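Local coordinates for Peptide/nickel transport system substrate-binding protein (Listeria monocytogenes serotype 1/2a, PDB 5KZT), which binds peptides outside the cell membrane and probably delivers them to an oligopeptide transporter, at residues D72-E82 / D143-P153. Sequence-based numbering, arbitrary orientation.
Sequences DKTVYTIKLRE and DYTLEVTLSKP
Glu-147 lies against Val-75 on the face of the sheet that also carries Thr-77 and Thr-149. Its CB leaves the backbone on this face. With CG anti to the backbone N (chi1 -169°), the chain heads toward Val-75, whose CG1 meets Glu-147 CG at 3.7 Å; CD stays beside the same methyl, 3.9 Å from Val-75 CG1. At the tip, OE2 accepts a bond from a water 2.8 Å away. That water also lies 2.5 Å from Thr-77 OG1, a short and hence less certain leg of a bridge between the non-hydrogen-bonded pair Thr-77/Glu-147.

The face carrying Tyr-76, Ile-78, Leu-146 and Val-148 is mainly apolar. Just beyond the strands, Leu-150 CD1 comes within 3.6 Å of Tyr-76 CE1, approaching the ring obliquely, and Leu-80 CD2 meets Leu-146 CD1 at 4.1 Å. Helix 94-105 covers part of this side, with Ala-94 and Tyr-97 on Leu-146 and Trp-101 on Val-148. Near one end, Glu-82 CG lies over a face of the Tyr-144 ring, 4.2 Å from its centroid and 28° off the normal, a CH-pi contact.

Six backbone hydrogen bonds, from Leu-150 N to Thr-74 O through Leu-80 N to Tyr-144 O, and an interstrand angle of 163° establish antiparallel pairing. Strands 75-79 and 145-149 are the central pair of a four-stranded antiparallel sheet, flanked by 68-69 and 138-140 and backed by a helix, within the family 5 solute-binding fold.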
ATOM      1  N   ASP A  72     -13.855  13.130 -25.855  1.00 28.74           N
ATOM      2  CA  ASP A  72     -13.134  11.843 -25.821  1.00 28.85           C
ATOM      3  C   ASP A  72     -12.577  11.454 -24.424  1.00 27.54           C
ATOM      4  O   ASP A  72     -11.937  10.409 -24.291  1.00 27.30           O
ATOM      5  CB  ASP A  72     -12.038  11.791 -26.906  1.00 29.60           C
ATOM      6  CG  ASP A  72     -10.787  12.647 -26.582  1.00 29.83           C
ATOM      7  OD1 ASP A  72     -10.652  13.236 -25.475  1.00 30.19           O
ATOM      8  OD2 ASP A  72      -9.901  12.715 -27.468  1.00 30.37           O
ATOM      9  N   LYS A  73     -12.794  12.300 -23.412  1.00 26.53           N
ATOM     10  CA  LYS A  73     -12.431  11.997 -22.004  1.00 25.82           C
ATOM     11  C   LYS A  73     -10.930  11.842 -21.757  1.00 23.66           C
ATOM     12  O   LYS A  73     -10.501  11.073 -20.893  1.00 23.12           O
ATOM     13  CB  LYS A  73     -13.233  10.790 -21.500  1.00 27.61           C
ATOM     14  CG  LYS A  73     -14.742  11.086 -21.507  1.00 29.68           C
ATOM     15  CD  LYS A  73     -15.598   9.950 -22.058  1.00 32.08           C
ATOM     16  CE  LYS A  73     -16.187   9.071 -20.970  1.00 32.99           C
ATOM     17  NZ  LYS A  73     -15.122   8.375 -20.197  1.00 33.11           N
ATOM     18  N   THR A  74     -10.143  12.616 -22.496  1.00 22.49           N
ATOM     19  CA  THR A  74      -8.694  12.646 -22.308  1.00 21.64           C
ATOM     20  C   THR A  74      -8.127  13.969 -21.880  1.00 20.61           C
ATOM     21  O   THR A  74      -6.972  14.006 -21.488  1.00 20.57           O
ATOM     22  CB  THR A  74      -7.939  12.193 -23.573  1.00 21.75           C
ATOM     23  OG1 THR A  74      -8.063  13.173 -24.618  1.00 22.26           O
ATOM     24  CG2 THR A  74      -8.481  10.834 -24.036  1.00 22.44           C
ATOM     25  N   VAL A  75      -8.890  15.059 -21.954  1.00 20.54           N
ATOM     26  CA  VAL A  75      -8.368  16.355 -21.579  1.00 19.98           C
ATOM     27  C   VAL A  75      -9.254  16.930 -20.480  1.00 20.24           C
ATOM     28  O   VAL A  75     -10.474  17.113 -20.674  1.00 20.44           O
ATOM     29  CB  VAL A  75      -8.237  17.311 -22.780  1.00 20.63           C
ATOM     30  CG1 VAL A  75      -7.688  18.653 -22.338  1.00 20.55           C
ATOM     31  CG2 VAL A  75      -7.308  16.715 -23.826  1.00 20.43           C
ATOM     32  N   TYR A  76      -8.615  17.188 -19.332  1.00 19.35           N
ATOM     33  CA  TYR A  76      -9.272  17.675 -18.130  1.00 19.69           C
ATOM     34  C   TYR A  76      -8.782  19.091 -17.831  1.00 19.96           C
ATOM     35  O   TYR A  76      -7.587  19.311 -17.612  1.00 19.76           O
ATOM     36  CB  TYR A  76      -8.955  16.743 -16.946  1.00 19.31           C
ATOM     37  CG  TYR A  76      -9.688  15.398 -16.955  1.00 19.20           C
ATOM     38  CD1 TYR A  76      -9.463  14.458 -17.955  1.00 19.31           C
ATOM     39  CD2 TYR A  76     -10.583  15.060 -15.944  1.00 19.30           C
ATOM     40  CE1 TYR A  76     -10.120  13.238 -17.958  1.00 19.55           C
ATOM     41  CE2 TYR A  76     -11.248  13.841 -15.945  1.00 19.39           C
ATOM     42  CZ  TYR A  76     -11.006  12.939 -16.962  1.00 19.74           C
ATOM     43  OH  TYR A  76     -11.642  11.728 -16.994  1.00 20.25           O
ATOM     44  N   THR A  77      -9.701  20.049 -17.814  1.00 20.38           N
ATOM     45  CA  THR A  77      -9.389  21.450 -17.472  1.00 20.82           C
ATOM     46  C   THR A  77      -9.927  21.725 -16.059  1.00 20.69           C
ATOM     47  O   THR A  77     -11.136  21.678 -15.831  1.00 21.20           O
ATOM     48  CB  THR A  77     -10.003  22.414 -18.497  1.00 21.72           C
ATOM     49  OG1 THR A  77      -9.586  22.030 -19.823  1.00 22.25           O
ATOM     50  CG2 THR A  77      -9.561  23.850 -18.235  1.00 22.35           C
ATOM     51  N   ILE A  78      -9.022  21.998 -15.128  1.00 20.51           N
ATOM     52  CA  ILE A  78      -9.308  21.952 -13.689  1.00 20.82           C
ATOM     53  C   ILE A  78      -8.993  23.287 -13.041  1.00 21.44           C
ATOM     54  O   ILE A  78      -7.868  23.748 -13.129  1.00 21.75           O
ATOM     55  CB  ILE A  78      -8.473  20.868 -12.993  1.00 19.95           C
ATOM     56  CG1 ILE A  78      -8.769  19.488 -13.613  1.00 19.98           C
ATOM     57  CG2 ILE A  78      -8.768  20.828 -11.498  1.00 20.05           C
ATOM     58  CD1 ILE A  78      -7.807  18.391 -13.215  1.00 19.10           C
ATOM     59  N   LYS A  79      -9.985  23.896 -12.405  1.00 22.36           N
ATOM     60  CA  LYS A  79      -9.805  25.138 -11.675  1.00 23.30           C
ATOM     61  C   LYS A  79      -9.424  24.770 -10.254  1.00 22.62           C
ATOM     62  O   LYS A  79      -9.996  23.856  -9.682  1.00 22.17           O
ATOM     63  CB  LYS A  79     -11.079  25.987 -11.701  1.00 25.04           C
ATOM     64  CG  LYS A  79     -11.427  26.436 -13.109  1.00 26.31           C
ATOM     65  CD  LYS A  79     -12.720  27.213 -13.166  1.00 28.20           C
ATOM     66  CE  LYS A  79     -12.595  28.569 -12.506  1.00 29.51           C
ATOM     67  NZ  LYS A  79     -13.280  29.578 -13.351  1.00 31.39           N
ATOM     68  N   LEU A  80      -8.449  25.486  -9.706  1.00 22.64           N
ATOM     69  CA  LEU A  80      -7.926  25.212  -8.370  1.00 22.47           C
ATOM     70  C   LEU A  80      -8.494  26.181  -7.344  1.00 23.44           C
ATOM     71  O   LEU A  80      -8.845  27.303  -7.678  1.00 23.95           O
ATOM     72  CB  LEU A  80      -6.411  25.324  -8.378  1.00 22.13           C
ATOM     73  CG  LEU A  80      -5.682  24.408  -9.351  1.00 21.36           C
ATOM     74  CD1 LEU A  80      -4.187  24.672  -9.284  1.00 21.37           C
ATOM     75  CD2 LEU A  80      -6.005  22.955  -9.029  1.00 20.68           C
ATOM     76  N   ARG A  81      -8.555  25.744  -6.084  1.00 23.76           N
ATOM     77  CA  ARG A  81      -8.982  26.621  -4.995  1.00 25.20           C
ATOM     78  C   ARG A  81      -8.050  27.829  -4.891  1.00 25.94           C
ATOM     79  O   ARG A  81      -6.838  27.681  -4.840  1.00 25.87           O
ATOM     80  CB  ARG A  81      -8.994  25.866  -3.659  1.00 24.96           C
ATOM     81  CG  ARG A  81     -10.080  24.811  -3.545  1.00 24.89           C
ATOM     82  CD  ARG A  81     -10.392  24.524  -2.091  1.00 25.36           C
ATOM     83  NE  ARG A  81     -11.147  25.629  -1.516  1.00 26.71           N
ATOM     84  CZ  ARG A  81     -12.479  25.715  -1.477  1.00 27.57           C
ATOM     85  NH1 ARG A  81     -13.259  24.743  -1.967  1.00 26.93           N
ATOM     86  NH2 ARG A  81     -13.044  26.780  -0.904  1.00 29.08           N
ATOM     87  N   GLU A  82      -8.610  29.020  -4.844  1.00 27.64           N
ATOM     88  CA  GLU A  82      -7.809  30.228  -4.682  1.00 28.90           C
ATOM     89  C   GLU A  82      -7.558  30.596  -3.231  1.00 29.49           C
ATOM     90  O   GLU A  82      -6.837  31.562  -2.963  1.00 30.87           O
ATOM     91  CB  GLU A  82      -8.449  31.372  -5.456  1.00 30.60           C
ATOM     92  CG  GLU A  82      -8.552  30.962  -6.923  1.00 30.60           C
ATOM     93  CD  GLU A  82      -9.011  32.031  -7.868  1.00 32.22           C
ATOM     94  OE1 GLU A  82      -9.275  31.645  -9.030  1.00 32.34           O
ATOM     95  OE2 GLU A  82      -9.076  33.222  -7.482  1.00 33.47           O
ATOM     96  N   ASP A 143      -2.033  30.503 -12.850  1.00 25.46           N
ATOM     97  CA  ASP A 143      -1.666  30.064 -11.504  1.00 25.82           C
ATOM     98  C   ASP A 143      -2.743  29.237 -10.785  1.00 25.20           C
ATOM     99  O   ASP A 143      -2.408  28.477  -9.863  1.00 24.64           O
ATOM    100  CB  ASP A 143      -1.174  31.255 -10.657  1.00 27.53           C
ATOM    101  CG  ASP A 143       0.186  31.777 -11.133  1.00 28.74           C
ATOM    102  OD1 ASP A 143       0.887  31.052 -11.869  1.00 28.51           O
ATOM    103  OD2 ASP A 143       0.560  32.919 -10.798  1.00 30.69           O
ATOM    104  N   TYR A 144      -4.009  29.334 -11.206  1.00 25.39           N
ATOM    105  CA  TYR A 144      -5.087  28.547 -10.589  1.00 25.28           C
ATOM    106  C   TYR A 144      -5.880  27.665 -11.567  1.00 24.15           C
ATOM    107  O   TYR A 144      -7.014  27.300 -11.284  1.00 24.10           O
ATOM    108  CB  TYR A 144      -5.997  29.494  -9.788  1.00 26.80           C
ATOM    109  CG  TYR A 144      -5.204  30.149  -8.681  1.00 27.97           C
ATOM    110  CD1 TYR A 144      -5.002  29.492  -7.458  1.00 27.92           C
ATOM    111  CD2 TYR A 144      -4.578  31.393  -8.877  1.00 29.32           C
ATOM    112  CE1 TYR A 144      -4.230  30.063  -6.455  1.00 28.57           C
ATOM    113  CE2 TYR A 144      -3.801  31.973  -7.878  1.00 29.84           C
ATOM    114  CZ  TYR A 144      -3.628  31.307  -6.675  1.00 29.96           C
ATOM    115  OH  TYR A 144      -2.861  31.887  -5.689  1.00 30.81           O
ATOM    116  N   THR A 145      -5.276  27.308 -12.703  1.00 23.30           N
ATOM    117  CA  THR A 145      -5.912  26.431 -13.694  1.00 22.71           C
ATOM    118  C   THR A 145      -4.907  25.428 -14.263  1.00 21.46           C
ATOM    119  O   THR A 145      -3.824  25.824 -14.721  1.00 21.24           O
ATOM    120  CB  THR A 145      -6.513  27.244 -14.860  1.00 23.76           C
ATOM    121  OG1 THR A 145      -7.406  28.222 -14.326  1.00 24.84           O
ATOM    122  CG2 THR A 145      -7.277  26.331 -15.874  1.00 23.45           C
ATOM    123  N   LEU A 146      -5.280  24.145 -14.223  1.00 20.40           N
ATOM    124  CA  LEU A 146      -4.515  23.069 -14.863  1.00 19.42           C
ATOM    125  C   LEU A 146      -5.240  22.538 -16.082  1.00 19.68           C
ATOM    126  O   LEU A 146      -6.488  22.472 -16.118  1.00 19.70           O
ATOM    127  CB  LEU A 146      -4.310  21.892 -13.912  1.00 18.63           C
ATOM    128  CG  LEU A 146      -3.412  22.093 -12.707  1.00 18.36           C
ATOM    129  CD1 LEU A 146      -3.608  20.945 -11.743  1.00 17.81           C
ATOM    130  CD2 LEU A 146      -1.951  22.234 -13.120  1.00 18.09           C
ATOM    131  N   GLU A 147      -4.449  22.152 -17.087  1.00 19.65           N
ATOM    132  CA  GLU A 147      -4.922  21.292 -18.135  1.00 19.82           C
ATOM    133  C   GLU A 147      -4.131  19.990 -18.044  1.00 18.39           C
ATOM    134  O   GLU A 147      -2.911  20.001 -18.229  1.00 17.69           O
ATOM    135  CB  GLU A 147      -4.741  21.908 -19.509  1.00 21.70           C
ATOM    136  CG  GLU A 147      -5.475  21.120 -20.586  1.00 22.88           C
ATOM    137  CD  GLU A 147      -5.073  21.512 -21.990  1.00 24.50           C
ATOM    138  OE1 GLU A 147      -3.942  21.141 -22.436  1.00 26.11           O
ATOM    139  OE2 GLU A 147      -5.891  22.175 -22.663  1.00 26.08           O
ATOM    140  N   VAL A 148      -4.840  18.895 -17.757  1.00 17.12           N
ATOM    141  CA  VAL A 148      -4.245  17.543 -17.685  1.00 16.26           C
ATOM    142  C   VAL A 148      -4.699  16.758 -18.902  1.00 16.22           C
ATOM    143  O   VAL A 148      -5.900  16.667 -19.183  1.00 16.05           O
ATOM    144  CB  VAL A 148      -4.681  16.817 -16.392  1.00 15.75           C
ATOM    145  CG1 VAL A 148      -4.210  15.359 -16.377  1.00 15.28           C
ATOM    146  CG2 VAL A 148      -4.176  17.570 -15.160  1.00 15.70           C
ATOM    147  N   THR A 149      -3.741  16.189 -19.622  1.00 16.17           N
ATOM    148  CA  THR A 149      -4.034  15.382 -20.796  1.00 16.86           C
ATOM    149  C   THR A 149      -3.650  13.943 -20.460  1.00 16.48           C
ATOM    150  O   THR A 149      -2.509  13.663 -20.050  1.00 15.95           O
ATOM    151  CB  THR A 149      -3.277  15.899 -22.051  1.00 17.43           C
ATOM    152  OG1 THR A 149      -3.633  17.259 -22.310  1.00 17.75           O
ATOM    153  CG2 THR A 149      -3.652  15.091 -23.288  1.00 18.01           C
ATOM    154  N   LEU A 150      -4.606  13.031 -20.604  1.00 17.05           N
ATOM    155  CA  LEU A 150      -4.376  11.625 -20.296  1.00 17.04           C
ATOM    156  C   LEU A 150      -3.795  10.935 -21.508  1.00 17.78           C
ATOM    157  O   LEU A 150      -3.938  11.405 -22.627  1.00 18.11           O
ATOM    158  CB  LEU A 150      -5.673  10.924 -19.904  1.00 17.19           C
ATOM    159  CG  LEU A 150      -6.459  11.589 -18.787  1.00 17.12           C
ATOM    160  CD1 LEU A 150      -7.648  10.713 -18.435  1.00 17.67           C
ATOM    161  CD2 LEU A 150      -5.575  11.840 -17.581  1.00 16.57           C
ATOM    162  N   SER A 151      -3.192   9.780 -21.284  1.00 17.78           N
ATOM    163  CA  SER A 151      -2.697   8.959 -22.384  1.00 18.79           C
ATOM    164  C   SER A 151      -3.854   8.255 -23.088  1.00 19.77           C
ATOM    165  O   SER A 151      -3.782   7.975 -24.277  1.00 20.33           O
ATOM    166  CB  SER A 151      -1.686   7.946 -21.856  1.00 18.71           C
ATOM    167  OG  SER A 151      -2.287   7.109 -20.899  1.00 18.75           O
ATOM    168  N   LYS A 152      -4.913   7.973 -22.335  1.00 20.26           N
ATOM    169  CA  LYS A 152      -6.132   7.371 -22.857  1.00 21.55           C
ATOM    170  C   LYS A 152      -7.210   7.556 -21.802  1.00 21.00           C
ATOM    171  O   LYS A 152      -6.871   7.878 -20.657  1.00 19.56           O
ATOM    172  CB  LYS A 152      -5.925   5.883 -23.137  1.00 23.05           C
ATOM    173  CG  LYS A 152      -5.530   5.021 -21.945  1.00 23.89           C
ATOM    174  CD  LYS A 152      -5.364   3.568 -22.432  1.00 25.80           C
ATOM    175  CE  LYS A 152      -5.424   2.570 -21.293  1.00 26.93           C
ATOM    176  NZ  LYS A 152      -4.356   2.872 -20.301  1.00 27.04           N
ATOM    177  N   PRO A 153      -8.496   7.348 -22.169  1.00 21.44           N
ATOM    178  CA  PRO A 153      -9.528   7.435 -21.129  1.00 21.33           C
ATOM    179  C   PRO A 153      -9.191   6.509 -19.952  1.00 21.03           C
ATOM    180  O   PRO A 153      -8.769   5.376 -20.169  1.00 20.63           O
ATOM    181  CB  PRO A 153     -10.800   6.979 -21.850  1.00 22.40           C
ATOM    182  CG  PRO A 153     -10.568   7.306 -23.291  1.00 22.98           C
ATOM    183  CD  PRO A 153      -9.081   7.104 -23.506  1.00 22.37           C
TER
HETATM  184  O   HOH W   1      -8.091  23.241 -21.345  1.00 29.01           O